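PDB 6G43: putative major capsid protein from Cafeteriavirus-dependent mavirus, which probably forms the icosahedral capsid shell of this virophage as trimeric capsomers with a double jelly-roll fold. Local coordinates for residues L75-T80 against F264-L269. Numbering follows the deposited sequence.
Sequences LRVSFT and FKINML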
loop_
_atom_site.group_PDB
_atom_site.type_symbol
_atom_site.label_atom_id
_atom_site.label_comp_id
_atom_site.label_asym_id
_atom_site.label_seq_id
_atom_site.Cartn_x
_atom_site.Cartn_y
_atom_site.Cartn_z
ATOM N N LEU A 75 17.761 13.726 16.640
ATOM C CA LEU A 75 18.573 13.310 17.781
ATOM C C LEU A 75 19.057 11.887 17.550
ATOM O O LEU A 75 18.257 11.004 17.226
ATOM C CB LEU A 75 17.755 13.357 19.071
ATOM C CG LEU A 75 17.323 14.728 19.579
ATOM C CD1 LEU A 75 16.411 14.560 20.784
ATOM C CD2 LEU A 75 18.524 15.593 19.931
ATOM N N ARG A 76 20.360 11.673 17.727
ATOM C CA ARG A 76 20.984 10.367 17.543
ATOM C C ARG A 76 21.527 9.851 18.874
ATOM O O ARG A 76 22.537 10.352 19.370
ATOM C CB ARG A 76 22.100 10.456 16.499
ATOM C CG ARG A 76 21.599 10.866 15.123
ATOM C CD ARG A 76 22.652 10.666 14.046
ATOM N NE ARG A 76 23.799 11.550 14.238
ATOM C CZ ARG A 76 24.921 11.525 13.515
ATOM N NH1 ARG A 76 25.081 10.653 12.518
ATOM N NH2 ARG A 76 25.898 12.387 13.795
ATOM N N VAL A 77 20.844 8.859 19.450
ATOM C CA VAL A 77 21.267 8.238 20.710
ATOM C C VAL A 77 21.930 6.888 20.446
ATOM O O VAL A 77 21.505 6.154 19.556
ATOM C CB VAL A 77 20.096 8.077 21.719
ATOM C CG1 VAL A 77 19.405 9.412 21.941
ATOM C CG2 VAL A 77 19.082 7.021 21.284
ATOM N N SER A 78 22.975 6.577 21.214
ATOM C CA SER A 78 23.618 5.258 21.180
ATOM C C SER A 78 23.887 4.792 22.606
ATOM O O SER A 78 24.300 5.589 23.448
ATOM C CB SER A 78 24.915 5.294 20.371
ATOM O OG SER A 78 25.807 6.271 20.871
ATOM N N PHE A 79 23.647 3.507 22.867
ATOM C CA PHE A 79 23.731 2.948 24.219
ATOM C C PHE A 79 23.770 1.422 24.204
ATOM O O PHE A 79 23.429 0.791 23.200
ATOM C CB PHE A 79 22.536 3.413 25.069
ATOM C CG PHE A 79 21.193 3.017 24.509
ATOM C CD1 PHE A 79 20.610 1.800 24.850
ATOM C CD2 PHE A 79 20.506 3.861 23.640
ATOM C CE1 PHE A 79 19.374 1.432 24.333
ATOM C CE2 PHE A 79 19.269 3.498 23.121
ATOM C CZ PHE A 79 18.701 2.282 23.468
ATOM N N THR A 80 24.181 0.848 25.335
ATOM C CA THR A 80 24.120 -0.595 25.571
ATOM C C THR A 80 23.022 -0.898 26.592
ATOM O O THR A 80 22.923 -0.226 27.620
ATOM C CB THR A 80 25.465 -1.138 26.090
ATOM O OG1 THR A 80 26.490 -0.889 25.121
ATOM C CG2 THR A 80 25.389 -2.643 26.352
ATOM N N PHE A 264 25.557 5.547 27.465
ATOM C CA PHE A 264 24.636 6.420 26.746
ATOM C C PHE A 264 25.371 7.644 26.197
ATOM O O PHE A 264 26.071 8.340 26.935
ATOM C CB PHE A 264 23.474 6.860 27.646
ATOM C CG PHE A 264 22.467 7.746 26.954
ATOM C CD1 PHE A 264 21.390 7.195 26.266
ATOM C CD2 PHE A 264 22.597 9.134 26.984
ATOM C CE1 PHE A 264 20.463 8.007 25.624
ATOM C CE2 PHE A 264 21.678 9.949 26.340
ATOM C CZ PHE A 264 20.608 9.387 25.660
ATOM N N LYS A 265 25.210 7.877 24.897
ATOM C CA LYS A 265 25.706 9.076 24.234
ATOM C C LYS A 265 24.568 9.659 23.410
ATOM O O LYS A 265 23.608 8.959 23.083
ATOM C CB LYS A 265 26.901 8.740 23.339
ATOM C CG LYS A 265 28.150 8.335 24.109
ATOM C CD LYS A 265 29.180 7.673 23.207
ATOM C CE LYS A 265 30.332 7.095 24.016
ATOM N NZ LYS A 265 31.215 6.225 23.186
ATOM N N ILE A 266 24.676 10.944 23.087
ATOM C CA ILE A 266 23.658 11.630 22.301
ATOM C C ILE A 266 24.259 12.829 21.565
ATOM O O ILE A 266 25.071 13.567 22.125
ATOM C CB ILE A 266 22.447 12.051 23.178
ATOM C CG1 ILE A 266 21.337 12.671 22.316
ATOM C CG2 ILE A 266 22.868 13.000 24.297
ATOM C CD1 ILE A 266 20.014 12.844 23.032
ATOM N N ASN A 267 23.862 12.996 20.304
ATOM C CA ASN A 267 24.185 14.189 19.520
ATOM C C ASN A 267 22.968 14.623 18.711
ATOM O O ASN A 267 22.037 13.837 18.508
ATOM C CB ASN A 267 25.401 13.944 18.612
ATOM C CG ASN A 267 25.150 12.885 17.547
ATOM O OD1 ASN A 267 24.481 13.146 16.544
ATOM N ND2 ASN A 267 25.709 11.694 17.744
HETATM N N MSE A 268 22.981 15.877 18.265
HETATM C CA MSE A 268 21.939 16.417 17.391
HETATM C C MSE A 268 22.489 16.535 15.993
HETATM O O MSE A 268 23.569 17.100 15.797
HETATM C CB MSE A 268 21.486 17.779 17.904
HETATM C CG MSE A 268 20.337 18.340 17.068
HETATM SE SE MSE A 268 19.391 19.757 18.049
HETATM C CE MSE A 268 20.888 21.025 18.215
ATOM N N LEU A 269 21.751 16.001 15.017
ATOM C CA LEU A 269 22.100 16.099 13.594
ATOM C C LEU A 269 21.234 17.160 12.918
ATOM O O LEU A 269 20.004 17.065 12.943
ATOM C CB LEU A 269 21.895 14.750 12.900
ATOM C CG LEU A 269 22.259 14.649 11.412
ATOM C CD1 LEU A 269 23.743 14.886 11.170
ATOM C CD2 LEU A 269 21.850 13.291 10.868
#
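R76 meets N267 side-on, NE and NH2 both directed at the single oxygen OD1, and the two illustrate how an antiparallel hydrogen-bonded pair can add side-chain bonds to its backbone ones, here R76 N to N267 O at 2.8 Å and N267 N back to R76 O. The bond from R76 NE to N267 OD1, 2.9 Å, lies in the amide plane on a lone pair. NH2 of R76 reaches OD1 of N267 at 3.2 Å from above that plane, a less direct approach. OD1 stays near the guanidinium plane, while the two flat groups stand almost perpendicular, 80° apart. N267 places its amide there with CG between backbone N and carbonyl carbon (chi1 64°). One guanidinium face is covered by CD1 of L269, and NH1 forms a salt bridge with E374 of a second subunit. Strands 68-84 and 258-273 probably belong to the N-terminal jelly roll, as expected of a double jelly-roll capsid protein. On the sheet's other face, V77 and I266 lie side by side, CG1 of V77 3.7 Å from CD1 of I266. F264 carries CG trans to the backbone N (chi1 -179°), which puts the ring beside V77; its CD1 meets CB of F79 obliquely, 4.1 Å away.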